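PDB 3K4H: putative transcriptional regulator from Bacillus cytotoxicus NVH 391-98, which probably regulates transcription as a LacI-family protein, its periplasmic-binding-protein-like sensor region holding a disaccharide of two alpha-1,4-linked glucoses. Local coordinates for residues 27-31 with 247-251; 93-97 with 257-262; 107-113 with 268-274. All coordinates share one frame; numbering follows the deposited sequence.

Contact 1: 27-31 with 247-251; sequences FFPEV and IYQLG. With GLC (alpha-D-glucopyranose), chain C; GLC (alpha-D-glucopyranose), chain B.
Apolar helix-helix packing joins Phe27, Glu30 and Val31, at the start of helix 27-41, to Ile247, Leu250 and Gly251, at the start of helix 247-264, beside the sugar site. The axes of the two segments approach to 8.3 Å and cross at -52°. Ile247 is the central side chain: its CG2 reaches Phe27 O and Val31 N, lies 3.8 Å from Val31 CG2, and packs against CB and CG of Glu30, whose side chain crosses it at about a right angle. The same methyl makes a CH-pi contact with Phe27, 4.0 Å from the ring centroid. On the opposite face of that ring C4 of the chain C glucose sits over the centre, while Leu250 CD1 meets its edge. This wall lines the cleft between the two lobes of a type I periplasmic-binding-protein fold, and phenylalanine suits it because one face can pack on protein and the other on the apolar carbons of a pyranose. With CG anti to the backbone N (chi1 179°), the ring extends from its helix toward the sugar. Gly251 CA lies 3.5 Å from Val31 O in a CA-H...O contact. Polar ends find partners outside the segments: Glu30 forms a salt bridge with Arg33, and Tyr248 OH hydrogen-bonds Ser37.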
loop_
_atom_site.group_PDB
_atom_site.type_symbol
_atom_site.label_atom_id
_atom_site.label_comp_id
_atom_site.label_asym_id
_atom_site.label_seq_id
_atom_site.Cartn_x
_atom_site.Cartn_y
_atom_site.Cartn_z
ATOM N N PHE A 27 -5.563 7.761 19.889
ATOM C CA PHE A 27 -4.640 7.646 18.764
ATOM C C PHE A 27 -3.341 8.469 18.961
ATOM O O PHE A 27 -2.212 7.991 18.657
ATOM C CB PHE A 27 -5.284 8.027 17.436
ATOM C CG PHE A 27 -4.338 7.936 16.271
ATOM C CD1 PHE A 27 -4.164 6.739 15.592
ATOM C CD2 PHE A 27 -3.581 9.032 15.885
ATOM C CE1 PHE A 27 -3.251 6.630 14.532
ATOM C CE2 PHE A 27 -2.657 8.927 14.826
ATOM C CZ PHE A 27 -2.502 7.718 14.152
ATOM N N PHE A 28 -3.497 9.695 19.451
ATOM C CA PHE A 28 -2.393 10.637 19.473
ATOM C C PHE A 28 -1.267 10.410 20.480
ATOM O O PHE A 28 -0.097 10.471 20.086
ATOM C CB PHE A 28 -2.903 12.062 19.422
ATOM C CG PHE A 28 -3.664 12.336 18.176
ATOM C CD1 PHE A 28 -5.061 12.293 18.167
ATOM C CD2 PHE A 28 -2.992 12.548 16.969
ATOM C CE1 PHE A 28 -5.777 12.503 16.973
ATOM C CE2 PHE A 28 -3.695 12.772 15.781
ATOM C CZ PHE A 28 -5.090 12.736 15.782
ATOM N N PRO A 29 -1.586 10.116 21.759
ATOM C CA PRO A 29 -0.459 9.856 22.670
ATOM C C PRO A 29 0.334 8.642 22.208
ATOM O O PRO A 29 1.542 8.561 22.467
ATOM C CB PRO A 29 -1.141 9.565 23.998
ATOM C CG PRO A 29 -2.426 10.326 23.896
ATOM C CD PRO A 29 -2.870 10.209 22.481
ATOM N N GLU A 30 -0.326 7.704 21.524
ATOM C CA GLU A 30 0.372 6.531 21.054
ATOM C C GLU A 30 1.260 6.857 19.839
ATOM O O GLU A 30 2.382 6.352 19.748
ATOM C CB GLU A 30 -0.625 5.428 20.736
ATOM C CG GLU A 30 -0.028 4.097 20.437
ATOM C CD GLU A 30 0.621 3.444 21.644
ATOM O OE1 GLU A 30 0.685 4.057 22.748
ATOM O OE2 GLU A 30 1.080 2.297 21.471
ATOM N N VAL A 31 0.783 7.728 18.931
ATOM C CA VAL A 31 1.591 8.049 17.755
ATOM C C VAL A 31 2.790 8.831 18.204
ATOM O O VAL A 31 3.904 8.571 17.744
ATOM C CB VAL A 31 0.799 8.743 16.618
ATOM C CG1 VAL A 31 1.246 10.135 16.405
ATOM C CG2 VAL A 31 0.983 7.978 15.320
ATOM N N ILE A 247 -0.452 1.875 15.688
ATOM C CA ILE A 247 -0.266 3.292 15.840
ATOM C C ILE A 247 1.186 3.646 16.149
ATOM O O ILE A 247 1.749 4.588 15.562
ATOM C CB ILE A 247 -1.183 3.841 16.943
ATOM C CG1 ILE A 247 -2.658 3.618 16.592
ATOM C CG2 ILE A 247 -0.943 5.337 17.158
ATOM C CD1 ILE A 247 -3.519 3.239 17.774
ATOM N N TYR A 248 1.792 2.904 17.066
ATOM C CA TYR A 248 3.127 3.208 17.528
ATOM C C TYR A 248 4.088 3.177 16.342
ATOM O O TYR A 248 4.927 4.064 16.176
ATOM C CB TYR A 248 3.536 2.172 18.577
ATOM C CG TYR A 248 4.976 2.220 19.022
ATOM C CD1 TYR A 248 5.337 2.918 20.168
ATOM C CD2 TYR A 248 5.984 1.572 18.299
ATOM C CE1 TYR A 248 6.664 2.961 20.601
ATOM C CE2 TYR A 248 7.311 1.610 18.711
ATOM C CZ TYR A 248 7.634 2.303 19.872
ATOM O OH TYR A 248 8.929 2.383 20.312
ATOM N N GLN A 249 3.974 2.138 15.520
ATOM C CA GLN A 249 4.917 1.945 14.432
ATOM C C GLN A 249 4.684 3.024 13.363
ATOM O O GLN A 249 5.649 3.485 12.738
ATOM C CB GLN A 249 4.829 0.528 13.869
ATOM C CG GLN A 249 6.186 -0.073 13.520
ATOM C CD GLN A 249 7.167 -0.245 14.726
ATOM O OE1 GLN A 249 6.819 -0.828 15.769
ATOM N NE2 GLN A 249 8.410 0.226 14.547
ATOM N N LEU A 250 3.429 3.466 13.207
ATOM C CA LEU A 250 3.131 4.588 12.338
ATOM C C LEU A 250 3.982 5.763 12.781
ATOM O O LEU A 250 4.572 6.428 11.957
ATOM C CB LEU A 250 1.644 4.980 12.385
ATOM C CG LEU A 250 0.551 4.106 11.749
ATOM C CD1 LEU A 250 -0.808 4.755 12.015
ATOM C CD2 LEU A 250 0.742 3.865 10.244
ATOM N N GLY A 251 4.054 5.997 14.090
ATOM C CA GLY A 251 4.754 7.149 14.649
ATOM C C GLY A 251 6.249 7.023 14.487
ATOM O O GLY A 251 6.920 7.954 14.041
HETATM C C1 GLC C . -8.285 8.832 14.668
HETATM C C2 GLC C . -7.393 10.033 14.400
HETATM C C3 GLC C . -6.939 10.021 12.958
HETATM C C4 GLC C . -6.157 8.732 12.779
HETATM C C5 GLC C . -7.120 7.550 12.907
HETATM C C6 GLC C . -6.348 6.220 12.821
HETATM O O1 GLC C . -9.553 9.076 14.115
HETATM O O2 GLC C . -8.117 11.215 14.641
HETATM O O3 GLC C . -6.175 11.179 12.684
HETATM O O4 GLC C . -5.508 8.679 11.527
HETATM O O5 GLC C . -7.814 7.601 14.140
HETATM O O6 GLC C . -7.130 5.172 12.295
HETATM C C1 GLC B . -4.087 8.719 11.505
HETATM C C2 GLC B . -3.709 9.798 10.512
HETATM C C3 GLC B . -4.262 9.367 9.165
HETATM C C4 GLC B . -3.686 7.998 8.756
HETATM C C5 GLC B . -3.898 6.982 9.853
HETATM C C6 GLC B . -3.170 5.711 9.486
HETATM O O2 GLC B . -4.302 11.011 10.918
HETATM O O3 GLC B . -4.018 10.422 8.263
HETATM O O4 GLC B . -4.398 7.434 7.701
HETATM O O5 GLC B . -3.484 7.490 11.117
HETATM O O6 GLC B . -4.166 4.769 9.188
#

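Contact 2: 93-97 with 257-262; sequences FPFVL and ALVDKV
The backbone of strand 95-97, with Pro94 just before it, runs nearly antiparallel to helix segment 257-262, the two directions being 153° apart and the axes 7.9 Å from each other at closest. Two pairs set the register. The CA atoms of Val96 and Leu258 are 5.8 Å apart, and those of Pro94 and Val262, one helical turn further on, are 6.2 Å apart. This is a helix lying against one face of a parallel sheet, the layered packing of a Rossmann-like lobe, in which strand 95-98 lies between strands 72-75 and 110-112.

Val96 presents CG2 to the helix backbone, 3.7 Å from Leu258 CA, and the same methyl also lies near the CB atoms of Leu258 and Ala257. A beta-branched residue suits an extended strand, and the small Ala257 probably lets the helix come close beside it. Leu258 lies across the strand: a chi1 of 176° swings CG away from its own backbone N and carries CD1 to 3.8 Å from Phe95 CA, where it also approaches Pro94 O. Just before the strand, Pro94 CB meets Val262 CG2 at 3.9 Å, a rigid ring against one methyl of a branched side chain. Phe95 directs its ring to the other face of the sheet, where Ile85 and Leu88 of helix 83-90 receive it.

Lys261 is the amphipathic member. Its methylenes pass alongside the strand, with CE 3.8 Å from Phe95 O, and its ammonium group hydrogen-bonds Thr109 OG1, just ahead of Tyr110. Apart from that lysine, the contact is mainly apolar side chains packed on one another and on backbone, which suggests that shape and exclusion of water, rather than directed polar bonds between the two segments, probably hold helix and sheet together.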
loop_
_atom_site.group_PDB
_atom_site.type_symbol
_atom_site.label_atom_id
_atom_site.label_comp_id
_atom_site.label_asym_id
_atom_site.label_seq_id
_atom_site.Cartn_x
_atom_site.Cartn_y
_atom_site.Cartn_z
ATOM N N PHE A 93 10.120 23.270 2.943
ATOM C CA PHE A 93 10.457 22.821 4.297
ATOM C C PHE A 93 10.313 21.313 4.407
ATOM O O PHE A 93 9.335 20.770 3.884
ATOM C CB PHE A 93 9.557 23.506 5.328
ATOM C CG PHE A 93 10.060 23.376 6.723
ATOM C CD1 PHE A 93 9.584 22.359 7.556
ATOM C CD2 PHE A 93 11.045 24.237 7.199
ATOM C CE1 PHE A 93 10.076 22.211 8.852
ATOM C CE2 PHE A 93 11.548 24.108 8.475
ATOM C CZ PHE A 93 11.066 23.093 9.315
ATOM N N PRO A 94 11.261 20.622 5.088
ATOM C CA PRO A 94 11.143 19.158 5.146
ATOM C C PRO A 94 9.996 18.697 6.031
ATOM O O PRO A 94 9.931 19.069 7.196
ATOM C CB PRO A 94 12.488 18.692 5.740
ATOM C CG PRO A 94 13.278 19.878 5.992
ATOM C CD PRO A 94 12.402 21.102 5.880
ATOM N N PHE A 95 9.091 17.893 5.483
ATOM C CA PHE A 95 7.994 17.349 6.265
ATOM C C PHE A 95 7.562 15.959 5.816
ATOM O O PHE A 95 7.884 15.508 4.720
ATOM C CB PHE A 95 6.799 18.282 6.221
ATOM C CG PHE A 95 6.028 18.202 4.939
ATOM C CD1 PHE A 95 6.373 19.009 3.851
ATOM C CD2 PHE A 95 4.954 17.317 4.815
ATOM C CE1 PHE A 95 5.670 18.930 2.668
ATOM C CE2 PHE A 95 4.245 17.238 3.636
ATOM C CZ PHE A 95 4.607 18.045 2.551
ATOM N N VAL A 96 6.775 15.304 6.673
ATOM C CA VAL A 96 6.322 13.933 6.430
ATOM C C VAL A 96 4.863 13.787 6.849
ATOM O O VAL A 96 4.456 14.367 7.866
ATOM C CB VAL A 96 7.191 12.944 7.244
ATOM C CG1 VAL A 96 6.413 11.683 7.559
ATOM C CG2 VAL A 96 8.469 12.612 6.505
ATOM N N LEU A 97 4.086 13.022 6.086
ATOM C CA LEU A 97 2.685 12.736 6.453
ATOM C C LEU A 97 2.478 11.429 7.220
ATOM O O LEU A 97 3.185 10.436 6.973
ATOM C CB LEU A 97 1.786 12.688 5.218
ATOM C CG LEU A 97 1.069 13.909 4.657
ATOM C CD1 LEU A 97 -0.030 13.480 3.725
ATOM C CD2 LEU A 97 0.438 14.648 5.772
ATOM N N ALA A 257 11.492 8.440 8.961
ATOM C CA ALA A 257 11.444 8.940 7.590
ATOM C C ALA A 257 11.777 10.429 7.531
ATOM O O ALA A 257 12.443 10.865 6.608
ATOM C CB ALA A 257 10.082 8.658 6.946
ATOM N N LEU A 258 11.322 11.195 8.519
ATOM C CA LEU A 258 11.526 12.642 8.523
ATOM C C LEU A 258 12.982 12.999 8.769
ATOM O O LEU A 258 13.536 13.837 8.073
ATOM C CB LEU A 258 10.636 13.325 9.555
ATOM C CG LEU A 258 10.839 14.830 9.722
ATOM C CD1 LEU A 258 10.615 15.594 8.401
ATOM C CD2 LEU A 258 9.977 15.398 10.844
ATOM N N VAL A 259 13.593 12.356 9.758
ATOM C CA VAL A 259 14.973 12.641 10.120
ATOM C C VAL A 259 15.870 12.293 8.944
ATOM O O VAL A 259 16.819 13.010 8.633
ATOM C CB VAL A 259 15.383 11.884 11.412
ATOM C CG1 VAL A 259 16.874 11.896 11.636
ATOM C CG2 VAL A 259 14.706 12.518 12.608
ATOM N N ASP A 260 15.547 11.205 8.264
ATOM C CA ASP A 260 16.303 10.814 7.083
ATOM C C ASP A 260 16.193 11.951 6.064
ATOM O O ASP A 260 17.191 12.467 5.581
ATOM C CB ASP A 260 15.775 9.492 6.535
ATOM C CG ASP A 260 16.476 9.057 5.282
ATOM O OD1 ASP A 260 17.727 8.919 5.270
ATOM O OD2 ASP A 260 15.759 8.842 4.292
ATOM N N LYS A 261 14.966 12.377 5.800
ATOM C CA LYS A 261 14.696 13.489 4.897
ATOM C C LYS A 261 15.447 14.744 5.309
ATOM O O LYS A 261 15.954 15.462 4.453
ATOM C CB LYS A 261 13.202 13.768 4.868
ATOM C CG LYS A 261 12.760 14.741 3.797
ATOM C CD LYS A 261 11.290 14.502 3.423
ATOM C CE LYS A 261 10.850 15.490 2.377
ATOM N NZ LYS A 261 10.017 14.822 1.361
ATOM N N VAL A 262 15.470 15.004 6.591
ATOM C CA VAL A 262 16.164 16.158 7.051
ATOM C C VAL A 262 17.631 16.035 7.005
ATOM O O VAL A 262 18.300 16.896 6.518
ATOM C CB VAL A 262 15.844 16.386 8.476
ATOM C CG1 VAL A 262 16.742 17.334 9.017
ATOM C CG2 VAL A 262 14.512 16.888 8.600
#

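Contact 3: 107-113 with 268-274; sequences EITYVDN and TAKCIII. With GLC (alpha-D-glucopyranose), chain B.
Tyr110, Val111 and Asp112 pair in parallel with Cys271, Ile272 and Ile273, forming the last strand pair of the lobe's sheet within this chain. Backbone hydrogen bonds join them: Ile272 N to Tyr110 O (3.0 Å), Asp112 N to Ile272 O (2.9 Å) and Ile274 N to Asp112 O (3.0 Å), preceded by a weak bond from Tyr110 N to Lys270 O. Beyond strand 271-273 the sheet continues across the dimer, since Cys271 and Ile273 pair antiparallel with a strand of the second subunit.

Apolar packing divides between the two faces. Val111 CG1 touches Ile274 CD1 at 3.7 Å on the face covered by helix 247-264, where branched aliphatic residues suit a strand beneath a helix. On the other face Cys271 CB lies over the Tyr110 ring, 3.8 Å from the centroid, with SG oblique to it; a chi1 of 74°, with CG between the backbone N and the carbonyl carbon, brings ring and cysteine together.

The polar side chains Asp112 and Asn113 face the sugar. Asp112 OD1 accepts a bond from O4 of the chain B glucose (3.0 Å). Asn113 OD1 lies so close to O6 of that glucose that the details are doubtful, while ND2 gives bonds to Ile274 O (3.3 Å), from above the carbonyl plane, and to Val245 O. Those two carbonyls probably help to hold the amide's rotation, which would link strand pairing to the sugar site.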
loop_
_atom_site.group_PDB
_atom_site.type_symbol
_atom_site.label_atom_id
_atom_site.label_comp_id
_atom_site.label_asym_id
_atom_site.label_seq_id
_atom_site.Cartn_x
_atom_site.Cartn_y
_atom_site.Cartn_z
ATOM N N GLU A 107 5.554 13.236 -4.830
ATOM C CA GLU A 107 6.345 14.323 -4.219
ATOM C C GLU A 107 6.464 14.280 -2.685
ATOM O O GLU A 107 7.465 14.733 -2.122
ATOM C CB GLU A 107 5.809 15.694 -4.659
ATOM C CG GLU A 107 6.318 16.168 -6.013
ATOM C CD GLU A 107 5.367 17.150 -6.696
ATOM O OE1 GLU A 107 5.682 18.364 -6.704
ATOM O OE2 GLU A 107 4.309 16.713 -7.221
ATOM N N ILE A 108 5.438 13.747 -2.020
ATOM C CA ILE A 108 5.352 13.762 -0.559
ATOM C C ILE A 108 5.735 12.417 0.050
ATOM O O ILE A 108 5.281 11.370 -0.436
ATOM C CB ILE A 108 3.924 14.112 -0.125
ATOM C CG1 ILE A 108 3.510 15.460 -0.715
ATOM C CG2 ILE A 108 3.779 14.112 1.411
ATOM C CD1 ILE A 108 1.992 15.612 -0.902
ATOM N N THR A 109 6.442 12.423 1.161
ATOM C CA THR A 109 6.750 11.183 1.852
ATOM C C THR A 109 5.792 10.944 2.983
ATOM O O THR A 109 5.620 11.767 3.808
ATOM C CB THR A 109 8.080 11.251 2.473
ATOM O OG1 THR A 109 8.980 11.792 1.529
ATOM C CG2 THR A 109 8.524 9.913 2.811
ATOM N N TYR A 110 5.155 9.801 3.003
ATOM C CA TYR A 110 4.147 9.556 3.968
ATOM C C TYR A 110 4.142 8.167 4.524
ATOM O O TYR A 110 4.669 7.304 3.937
ATOM C CB TYR A 110 2.816 9.950 3.393
ATOM C CG TYR A 110 2.273 9.028 2.386
ATOM C CD1 TYR A 110 1.600 7.922 2.762
ATOM C CD2 TYR A 110 2.390 9.285 1.059
ATOM C CE1 TYR A 110 1.093 7.097 1.870
ATOM C CE2 TYR A 110 1.886 8.452 0.152
ATOM C CZ TYR A 110 1.237 7.354 0.561
ATOM O OH TYR A 110 0.710 6.496 -0.348
ATOM N N VAL A 111 3.574 7.998 5.704
ATOM C CA VAL A 111 3.427 6.727 6.378
ATOM C C VAL A 111 1.960 6.431 6.557
ATOM O O VAL A 111 1.224 7.293 6.854
ATOM C CB VAL A 111 4.052 6.773 7.707
ATOM C CG1 VAL A 111 4.030 5.480 8.285
ATOM C CG2 VAL A 111 5.401 7.189 7.578
ATOM N N ASP A 112 1.514 5.232 6.268
ATOM C CA ASP A 112 0.105 4.955 6.321
ATOM C C ASP A 112 -0.152 3.510 6.486
ATOM O O ASP A 112 0.732 2.765 6.434
ATOM C CB ASP A 112 -0.543 5.449 5.063
ATOM C CG ASP A 112 -1.997 5.599 5.183
ATOM O OD1 ASP A 112 -2.497 5.639 6.281
ATOM O OD2 ASP A 112 -2.651 5.687 4.168
ATOM N N ASN A 113 -1.368 3.127 6.780
ATOM C CA ASN A 113 -1.768 1.755 6.668
ATOM C C ASN A 113 -2.510 1.593 5.379
ATOM O O ASN A 113 -2.968 2.532 4.851
ATOM C CB ASN A 113 -2.736 1.363 7.732
ATOM C CG ASN A 113 -2.359 1.810 9.042
ATOM O OD1 ASN A 113 -2.812 2.806 9.497
ATOM N ND2 ASN A 113 -1.605 1.030 9.712
ATOM N N THR A 268 14.407 11.221 -1.827
ATOM C CA THR A 268 13.407 10.682 -2.678
ATOM C C THR A 268 12.205 10.436 -1.823
ATOM O O THR A 268 12.316 10.046 -0.681
ATOM C CB THR A 268 13.848 9.387 -3.244
ATOM O OG1 THR A 268 15.229 9.182 -2.921
ATOM C CG2 THR A 268 13.649 9.419 -4.715
ATOM N N ALA A 269 11.053 10.698 -2.395
ATOM C CA ALA A 269 9.804 10.493 -1.738
ATOM C C ALA A 269 9.257 9.113 -1.953
ATOM O O ALA A 269 9.035 8.690 -3.042
ATOM C CB ALA A 269 8.850 11.487 -2.215
ATOM N N LYS A 270 9.030 8.435 -0.855
ATOM C CA LYS A 270 8.470 7.097 -0.791
ATOM C C LYS A 270 7.241 7.113 0.100
ATOM O O LYS A 270 6.977 8.091 0.789
ATOM C CB LYS A 270 9.495 6.144 -0.181
ATOM C CG LYS A 270 10.090 6.685 1.111
ATOM C CD LYS A 270 11.175 5.800 1.645
ATOM C CE LYS A 270 12.423 6.625 1.938
ATOM N NZ LYS A 270 12.844 6.497 3.378
ATOM N N CYS A 271 6.522 6.002 0.098
ATOM C CA CYS A 271 5.423 5.755 0.995
ATOM C C CYS A 271 5.742 4.517 1.835
ATOM O O CYS A 271 6.274 3.553 1.319
ATOM C CB CYS A 271 4.184 5.546 0.138
ATOM S SG CYS A 271 2.922 4.499 0.818
ATOM N N ILE A 272 5.418 4.529 3.117
ATOM C CA ILE A 272 5.698 3.387 4.005
ATOM C C ILE A 272 4.406 2.797 4.554
ATOM O O ILE A 272 3.648 3.485 5.221
ATOM C CB ILE A 272 6.643 3.793 5.168
ATOM C CG1 ILE A 272 7.930 4.383 4.576
ATOM C CG2 ILE A 272 6.952 2.612 6.041
ATOM C CD1 ILE A 272 9.079 4.670 5.550
ATOM N N ILE A 273 4.142 1.525 4.275
ATOM C CA ILE A 273 2.871 0.926 4.679
ATOM C C ILE A 273 3.058 -0.003 5.874
ATOM O O ILE A 273 3.743 -1.033 5.763
ATOM C CB ILE A 273 2.184 0.181 3.512
ATOM C CG1 ILE A 273 1.935 1.121 2.332
ATOM C CG2 ILE A 273 0.869 -0.458 3.959
ATOM C CD1 ILE A 273 1.190 2.404 2.659
ATOM N N ILE A 274 2.451 0.362 7.001
ATOM C CA ILE A 274 2.562 -0.397 8.244
ATOM C C ILE A 274 1.402 -1.394 8.293
ATOM O O ILE A 274 0.258 -1.027 8.017
ATOM C CB ILE A 274 2.524 0.580 9.473
ATOM C CG1 ILE A 274 3.921 1.047 9.897
ATOM C CG2 ILE A 274 1.884 -0.056 10.685
ATOM C CD1 ILE A 274 4.630 1.935 8.917
HETATM C C1 GLC B . -4.087 8.719 11.505
HETATM C C2 GLC B . -3.709 9.798 10.512
HETATM C C3 GLC B . -4.262 9.367 9.165
HETATM C C4 GLC B . -3.686 7.998 8.756
HETATM C C5 GLC B . -3.898 6.982 9.853
HETATM C C6 GLC B . -3.170 5.711 9.486
HETATM O O2 GLC B . -4.302 11.011 10.918
HETATM O O3 GLC B . -4.018 10.422 8.263
HETATM O O4 GLC B . -4.398 7.434 7.701
HETATM O O5 GLC B . -3.484 7.490 11.117
HETATM O O6 GLC B . -4.166 4.769 9.188
#

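How the contacts relate
All three contacts belong to one lobe and bring residues 247-274 against its earlier elements. Contacts 1 and 2 share helix 247-264, its first turn at the cleft and a later part on the sheet, with centres about 17 Å apart; contact 3 uses the strand that follows. Contacts 2 and 3 meet where Leu97 pairs with Thr109 and Val111, whereas Leu250 of contact 1 packs on Asn113 and Ile274. Contact 3 is the most buried and depends on backbone hydrogen bonds; the other two are partly buried and mainly apolar. Contacts 1 and 3 both touch the chain B glucose, the former by packing, the latter through polar side chains.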